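Local coordinates for protein putative cytochrome P450 154A1 (Streptomyces coelicolor, PDB 1ODO) that is a putative cytochrome P450, a mainly helical haem protein that binds protoporphyrin IX with iron and, in this crystal, 4-phenyl-1H-imidazole, at residues T23-G28 with R324-H329; L48-L53 with E343-G348. One frame throughout, in Å; residues are numbered along the deposited sequence.

Both interactions tie the N-terminal part of the chain to the long loop region between helix 319-322 and helix 357-374. Along the chain the segments alternate: 23-28 and 48-53 come first, then 324-329 and 343-348. Their centres are 14 Å apart, on the same side of the chain's centre. Interaction 1 lies farther out, interaction 2 next to the haem. The two C-terminal segments touch directly. W328 NE1 lies 2.7 Å from E343 OE2 and H329 NE2 lies 2.8 Å from E343 O, both probable hydrogen bonds. The W328 ring also packs on L345. One loop region thus meets helix 17-25 at the periphery and helix 46-52 nearer the cofactor.

Interaction 1: T23-G28 with R324-H329; sequences TLREGG and RHPDWH
R25 lays one face of its guanidinium over the backbone carbonyl of R324. R324 O stands 3.4 Å above the plane, over its centre, and no hydrogen bond forms across the two segments. The contact is therefore made by the flat face of the group. NH1 is hydrogen-bonded to A321 O in helix 319-322, which helps fix the rotation of the guanidinium. The R25 chain bends at chi3 (-52°), turning the planar end out of line with the stem.

The stem and inner nitrogen meet the next two residues. R25 CD lies 4.0 Å from H325 CD2, and R25 NE is 3.7 Å from P326 CD. The guanidinium and the imidazole planes are inclined by 61°, so the two do not stack. R25 NH1 also lies 3.6 Å from R324 CB. The R324 side chain runs extended away from R25 to a salt bridge with D333, so the two positive ends stay apart.

The H325 ring is held within its own turn. D327 N donates to H325 ND1 over 3.2 Å, with the donor 17° out of the ring plane. H325 O accepts from both W328 N and H329 N.

On the other side, a type I turn runs from R25 to G28. The contact is small and partly buried at the edge of this P450 fold. It joins helix 17-25 and the turn after it to the loop after helix 319-322. H325 also touches P46 of helix 46-52, and L24 packs on strand 8-9.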
loop_
_atom_site.group_PDB
_atom_site.type_symbol
_atom_site.label_atom_id
_atom_site.label_comp_id
_atom_site.label_asym_id
_atom_site.label_seq_id
_atom_site.Cartn_x
_atom_site.Cartn_y
_atom_site.Cartn_z
ATOM N N THR A 23 -17.966 10.949 -6.293
ATOM C CA THR A 23 -17.735 11.878 -7.387
ATOM C C THR A 23 -17.117 11.169 -8.590
ATOM O O THR A 23 -17.516 11.403 -9.734
ATOM C CB THR A 23 -16.820 13.028 -6.931
ATOM O OG1 THR A 23 -17.409 13.673 -5.793
ATOM C CG2 THR A 23 -16.641 14.047 -8.049
ATOM N N LEU A 24 -16.148 10.297 -8.338
ATOM C CA LEU A 24 -15.510 9.578 -9.428
ATOM C C LEU A 24 -16.477 8.606 -10.094
ATOM O O LEU A 24 -16.581 8.567 -11.318
ATOM C CB LEU A 24 -14.285 8.815 -8.920
ATOM C CG LEU A 24 -13.018 9.631 -8.650
ATOM C CD1 LEU A 24 -11.995 8.774 -7.899
ATOM C CD2 LEU A 24 -12.441 10.118 -9.983
ATOM N N ARG A 25 -17.192 7.819 -9.294
ATOM C CA ARG A 25 -18.130 6.864 -9.865
ATOM C C ARG A 25 -19.297 7.543 -10.591
ATOM O O ARG A 25 -19.999 6.917 -11.386
ATOM C CB ARG A 25 -18.640 5.900 -8.784
ATOM C CG ARG A 25 -17.582 4.873 -8.328
ATOM C CD ARG A 25 -18.249 3.593 -7.834
ATOM N NE ARG A 25 -19.264 3.904 -6.834
ATOM C CZ ARG A 25 -19.026 4.042 -5.535
ATOM N NH1 ARG A 25 -17.798 3.874 -5.053
ATOM N NH2 ARG A 25 -20.013 4.401 -4.721
ATOM N N GLU A 26 -19.488 8.830 -10.324
ATOM C CA GLU A 26 -20.556 9.605 -10.951
ATOM C C GLU A 26 -20.270 9.726 -12.456
ATOM O O GLU A 26 -21.179 9.942 -13.261
ATOM C CB GLU A 26 -20.593 10.995 -10.309
ATOM C CG GLU A 26 -21.676 11.920 -10.782
ATOM C CD GLU A 26 -21.602 13.272 -10.086
ATOM O OE1 GLU A 26 -21.389 13.293 -8.857
ATOM O OE2 GLU A 26 -21.761 14.307 -10.768
ATOM N N GLY A 27 -19.001 9.578 -12.830
ATOM C CA GLY A 27 -18.629 9.681 -14.233
ATOM C C GLY A 27 -18.729 8.391 -15.029
ATOM O O GLY A 27 -18.329 8.337 -16.190
ATOM N N GLY A 28 -19.275 7.350 -14.413
ATOM C CA GLY A 28 -19.399 6.084 -15.108
ATOM C C GLY A 28 -18.176 5.226 -14.838
ATOM O O GLY A 28 -17.450 5.462 -13.865
ATOM N N ARG A 324 -16.012 -0.343 -3.867
ATOM C CA ARG A 324 -17.357 0.021 -3.424
ATOM C C ARG A 324 -18.339 0.183 -4.576
ATOM O O ARG A 324 -19.411 0.771 -4.410
ATOM C CB ARG A 324 -17.301 1.319 -2.608
ATOM C CG ARG A 324 -16.674 1.156 -1.214
ATOM C CD ARG A 324 -16.168 2.496 -0.688
ATOM N NE ARG A 324 -15.658 2.442 0.683
ATOM C CZ ARG A 324 -16.313 2.917 1.741
ATOM N NH1 ARG A 324 -17.510 3.472 1.586
ATOM N NH2 ARG A 324 -15.763 2.873 2.947
ATOM N N HIS A 325 -17.979 -0.342 -5.744
ATOM C CA HIS A 325 -18.840 -0.247 -6.921
ATOM C C HIS A 325 -20.108 -1.059 -6.661
ATOM O O HIS A 325 -20.044 -2.243 -6.329
ATOM C CB HIS A 325 -18.091 -0.767 -8.150
ATOM C CG HIS A 325 -18.739 -0.405 -9.450
ATOM N ND1 HIS A 325 -19.891 -1.012 -9.902
ATOM C CD2 HIS A 325 -18.398 0.506 -10.391
ATOM C CE1 HIS A 325 -20.229 -0.490 -11.069
ATOM N NE2 HIS A 325 -19.340 0.432 -11.388
ATOM N N PRO A 326 -21.284 -0.425 -6.816
ATOM C CA PRO A 326 -22.589 -1.055 -6.588
ATOM C C PRO A 326 -22.956 -2.300 -7.393
ATOM O O PRO A 326 -23.873 -3.029 -7.009
ATOM C CB PRO A 326 -23.569 0.100 -6.798
ATOM C CG PRO A 326 -22.877 0.940 -7.824
ATOM C CD PRO A 326 -21.449 0.948 -7.324
ATOM N N ASP A 327 -22.277 -2.547 -8.509
ATOM C CA ASP A 327 -22.591 -3.733 -9.301
ATOM C C ASP A 327 -21.705 -4.890 -8.850
ATOM O O ASP A 327 -21.895 -6.032 -9.265
ATOM C CB ASP A 327 -22.401 -3.466 -10.800
ATOM C CG ASP A 327 -23.726 -3.278 -11.531
ATOM O OD1 ASP A 327 -24.651 -2.686 -10.936
ATOM O OD2 ASP A 327 -23.841 -3.710 -12.699
ATOM N N TRP A 328 -20.736 -4.590 -7.989
ATOM C CA TRP A 328 -19.828 -5.621 -7.488
ATOM C C TRP A 328 -20.279 -6.145 -6.126
ATOM O O TRP A 328 -20.391 -7.358 -5.918
ATOM C CB TRP A 328 -18.405 -5.070 -7.363
ATOM C CG TRP A 328 -17.353 -6.139 -7.227
ATOM C CD1 TRP A 328 -17.534 -7.492 -7.334
ATOM C CD2 TRP A 328 -15.948 -5.939 -7.022
ATOM N NE1 TRP A 328 -16.327 -8.145 -7.215
ATOM C CE2 TRP A 328 -15.338 -7.217 -7.025
ATOM C CE3 TRP A 328 -15.145 -4.808 -6.841
ATOM C CZ2 TRP A 328 -13.959 -7.388 -6.854
ATOM C CZ3 TRP A 328 -13.773 -4.981 -6.669
ATOM C CH2 TRP A 328 -13.196 -6.260 -6.678
ATOM N N HIS A 329 -20.542 -5.218 -5.210
ATOM C CA HIS A 329 -20.979 -5.546 -3.856
ATOM C C HIS A 329 -22.255 -4.798 -3.475
ATOM O O HIS A 329 -22.361 -3.596 -3.697
ATOM C CB HIS A 329 -19.879 -5.164 -2.860
ATOM C CG HIS A 329 -18.599 -5.914 -3.053
ATOM N ND1 HIS A 329 -18.430 -7.215 -2.634
ATOM C CD2 HIS A 329 -17.427 -5.547 -3.627
ATOM C CE1 HIS A 329 -17.208 -7.619 -2.939
ATOM N NE2 HIS A 329 -16.580 -6.626 -3.543
#

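Interaction 2: L48-L53 with E343-G348; sequences LLKQLL and EHLAFG. With HEM (protoporphyrin IX containing Fe), chain B.
L49 and L345 form the apolar part of this contact. L345 lies just ahead of F347, where the cysteine-ligand loop begins, the haem-binding signature of P450s, which runs on to C354. L49 CD2 meets L345 CD1 at 3.9 Å, and the two side chains lie alongside, pointing opposite ways. L49 has CG anti to its backbone N (chi1 -162°), which brings CD2 to the loop. K50 runs fully extended, its CE 4.3 Å from L345 CD2. Y319 of helix 319-322 touches both leucines.

The polar part is looser. K50 NZ stays 4.4 Å from E343 OE2, too far for a salt bridge. A water lies between K50 NZ and E343 OE1. Its distance to K50 NZ, 2.4 Å, is too short to be trusted, and its bond to E343 OE1 is weak. E343 OE2 has its own partner, W328 NE1, which holds the carboxylate.

The third part is the cofactor. A type I turn from L345 to G348, with G348 N bonded to L345 O, brings A346, F347 and G348 to the haem. G348 has positive phi, and its CA lies 4.0 Å from haem CBD, a propionate carbon. F347 hydrogen-bonds through its backbone with C354, and its CE2 lies 3.6 Å from haem C3C.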
loop_
_atom_site.group_PDB
_atom_site.type_symbol
_atom_site.label_atom_id
_atom_site.label_comp_id
_atom_site.label_asym_id
_atom_site.label_seq_id
_atom_site.Cartn_x
_atom_site.Cartn_y
_atom_site.Cartn_z
ATOM N N LEU A 48 -14.046 -3.542 -15.786
ATOM C CA LEU A 48 -13.172 -2.892 -16.751
ATOM C C LEU A 48 -11.739 -2.856 -16.223
ATOM O O LEU A 48 -10.783 -3.125 -16.952
ATOM C CB LEU A 48 -13.664 -1.464 -17.023
ATOM C CG LEU A 48 -12.788 -0.591 -17.926
ATOM C CD1 LEU A 48 -12.617 -1.260 -19.288
ATOM C CD2 LEU A 48 -13.436 0.787 -18.086
ATOM N N LEU A 49 -11.588 -2.533 -14.946
ATOM C CA LEU A 49 -10.255 -2.470 -14.363
ATOM C C LEU A 49 -9.535 -3.821 -14.487
ATOM O O LEU A 49 -8.378 -3.872 -14.900
ATOM C CB LEU A 49 -10.351 -2.020 -12.901
ATOM C CG LEU A 49 -9.093 -1.477 -12.213
ATOM C CD1 LEU A 49 -8.330 -0.525 -13.134
ATOM C CD2 LEU A 49 -9.514 -0.759 -10.929
ATOM N N LYS A 50 -10.213 -4.914 -14.153
ATOM C CA LYS A 50 -9.592 -6.235 -14.251
ATOM C C LYS A 50 -9.186 -6.562 -15.685
ATOM O O LYS A 50 -8.180 -7.240 -15.914
ATOM C CB LYS A 50 -10.529 -7.316 -13.717
ATOM C CG LYS A 50 -10.643 -7.333 -12.199
ATOM C CD LYS A 50 -11.615 -8.411 -11.758
ATOM C CE LYS A 50 -11.654 -8.561 -10.255
ATOM N NZ LYS A 50 -12.643 -9.614 -9.879
ATOM N N GLN A 51 -9.969 -6.094 -16.652
ATOM C CA GLN A 51 -9.648 -6.355 -18.052
ATOM C C GLN A 51 -8.393 -5.565 -18.421
ATOM O O GLN A 51 -7.486 -6.088 -19.067
ATOM C CB GLN A 51 -10.813 -5.945 -18.956
ATOM C CG GLN A 51 -12.083 -6.716 -18.658
ATOM C CD GLN A 51 -13.267 -6.249 -19.474
ATOM O OE1 GLN A 51 -13.407 -5.058 -19.758
ATOM N NE2 GLN A 51 -14.140 -7.184 -19.839
ATOM N N LEU A 52 -8.337 -4.303 -18.004
ATOM C CA LEU A 52 -7.177 -3.471 -18.308
ATOM C C LEU A 52 -5.919 -4.014 -17.632
ATOM O O LEU A 52 -4.838 -4.007 -18.220
ATOM C CB LEU A 52 -7.418 -2.028 -17.857
ATOM C CG LEU A 52 -8.522 -1.285 -18.621
ATOM C CD1 LEU A 52 -8.788 0.053 -17.948
ATOM C CD2 LEU A 52 -8.100 -1.084 -20.079
ATOM N N LEU A 53 -6.074 -4.491 -16.398
ATOM C CA LEU A 53 -4.959 -5.039 -15.627
ATOM C C LEU A 53 -4.432 -6.399 -16.106
ATOM O O LEU A 53 -3.445 -6.907 -15.571
ATOM C CB LEU A 53 -5.357 -5.140 -14.151
ATOM C CG LEU A 53 -5.640 -3.812 -13.436
ATOM C CD1 LEU A 53 -6.163 -4.064 -12.019
ATOM C CD2 LEU A 53 -4.362 -2.996 -13.387
ATOM N N GLU A 343 -14.208 -10.614 -2.491
ATOM C CA GLU A 343 -13.216 -10.103 -3.436
ATOM C C GLU A 343 -13.082 -8.590 -3.464
ATOM O O GLU A 343 -14.065 -7.857 -3.348
ATOM C CB GLU A 343 -13.495 -10.629 -4.848
ATOM C CG GLU A 343 -14.960 -10.752 -5.196
ATOM C CD GLU A 343 -15.174 -11.369 -6.563
ATOM O OE1 GLU A 343 -14.524 -12.395 -6.863
ATOM O OE2 GLU A 343 -15.997 -10.837 -7.335
ATOM N N HIS A 344 -11.842 -8.135 -3.617
ATOM C CA HIS A 344 -11.539 -6.713 -3.663
ATOM C C HIS A 344 -10.286 -6.501 -4.506
ATOM O O HIS A 344 -9.617 -7.462 -4.899
ATOM C CB HIS A 344 -11.289 -6.181 -2.254
ATOM C CG HIS A 344 -10.087 -6.782 -1.600
ATOM N ND1 HIS A 344 -10.175 -7.768 -0.640
ATOM C CD2 HIS A 344 -8.766 -6.587 -1.820
ATOM C CE1 HIS A 344 -8.958 -8.156 -0.300
ATOM N NE2 HIS A 344 -8.085 -7.456 -1.003
ATOM N N LEU A 345 -9.960 -5.237 -4.753
ATOM C CA LEU A 345 -8.792 -4.866 -5.546
ATOM C C LEU A 345 -7.736 -4.104 -4.740
ATOM O O LEU A 345 -6.937 -3.356 -5.307
ATOM C CB LEU A 345 -9.234 -4.010 -6.737
ATOM C CG LEU A 345 -9.954 -4.774 -7.854
ATOM C CD1 LEU A 345 -10.615 -3.803 -8.820
ATOM C CD2 LEU A 345 -8.942 -5.647 -8.585
ATOM N N ALA A 346 -7.726 -4.290 -3.424
ATOM C CA ALA A 346 -6.747 -3.597 -2.587
ATOM C C ALA A 346 -5.308 -3.939 -2.989
ATOM O O ALA A 346 -4.407 -3.106 -2.859
ATOM C CB ALA A 346 -6.977 -3.943 -1.117
ATOM N N PHE A 347 -5.100 -5.160 -3.476
ATOM C CA PHE A 347 -3.771 -5.616 -3.894
ATOM C C PHE A 347 -3.585 -5.634 -5.406
ATOM O O PHE A 347 -2.561 -6.099 -5.903
ATOM C CB PHE A 347 -3.512 -7.030 -3.376
ATOM C CG PHE A 347 -3.389 -7.125 -1.881
ATOM C CD1 PHE A 347 -4.198 -8.000 -1.160
ATOM C CD2 PHE A 347 -2.428 -6.384 -1.200
ATOM C CE1 PHE A 347 -4.047 -8.140 0.220
ATOM C CE2 PHE A 347 -2.272 -6.517 0.176
ATOM C CZ PHE A 347 -3.085 -7.400 0.887
ATOM N N GLY A 348 -4.567 -5.136 -6.141
ATOM C CA GLY A 348 -4.442 -5.137 -7.583
ATOM C C GLY A 348 -5.018 -6.410 -8.170
ATOM O O GLY A 348 -5.793 -7.112 -7.520
HETATM C CHA HEM B . 2.404 -3.754 -5.563
HETATM C CHB HEM B . 5.297 -5.369 -2.069
HETATM C CHC HEM B . 1.880 -4.422 1.208
HETATM C CHD HEM B . -0.984 -2.793 -2.288
HETATM C C1A HEM B . 3.494 -4.292 -4.924
HETATM C C2A HEM B . 4.738 -4.720 -5.554
HETATM C C3A HEM B . 5.547 -5.165 -4.582
HETATM C C4A HEM B . 4.836 -5.038 -3.317
HETATM C CMA HEM B . 6.977 -5.716 -4.723
HETATM C CAA HEM B . 5.017 -4.646 -7.071
HETATM C CBA HEM B . 4.439 -5.877 -7.794
HETATM C CGA HEM B . 4.642 -5.906 -9.308
HETATM O O1A HEM B . 4.584 -4.772 -9.901
HETATM O O2A HEM B . 4.835 -6.993 -9.850
HETATM C C1B HEM B . 4.634 -5.248 -0.876
HETATM C C2B HEM B . 5.194 -5.614 0.413
HETATM C C3B HEM B . 4.233 -5.350 1.344
HETATM C C4B HEM B . 3.083 -4.823 0.644
HETATM C CMB HEM B . 6.611 -6.184 0.626
HETATM C CAB HEM B . 4.287 -5.543 2.873
HETATM C CBB HEM B . 4.401 -7.008 3.324
HETATM C C1C HEM B . 0.789 -3.899 0.529
HETATM C C2C HEM B . -0.462 -3.476 1.178
HETATM C C3C HEM B . -1.268 -3.013 0.197
HETATM C C4C HEM B . -0.535 -3.150 -1.045
HETATM C CMC HEM B . -0.708 -3.576 2.716
HETATM C CAC HEM B . -2.700 -2.420 0.252
HETATM C CBC HEM B . -3.738 -3.184 1.082
HETATM C C1D HEM B . -0.329 -2.900 -3.483
HETATM C C2D HEM B . -0.847 -2.489 -4.767
HETATM C C3D HEM B . 0.108 -2.749 -5.691
HETATM C C4D HEM B . 1.222 -3.339 -4.983
HETATM C CMD HEM B . -2.235 -1.857 -4.989
HETATM C CAD HEM B . 0.020 -2.441 -7.194
HETATM C CBD HEM B . -0.942 -3.277 -8.045
HETATM C CGD HEM B . -0.876 -2.722 -9.452
HETATM O O1D HEM B . -1.850 -2.099 -9.891
HETATM O O2D HEM B . 0.200 -2.898 -10.069
HETATM N NA HEM B . 3.582 -4.505 -3.569
HETATM N NB HEM B . 3.342 -4.760 -0.708
HETATM N NC HEM B . 0.714 -3.695 -0.827
HETATM N ND HEM B . 0.955 -3.419 -3.623
HETATM FE FE HEM B . 2.133 -4.101 -2.195
HETATM O O HOH W 1 -11.994 -10.587 -7.732
#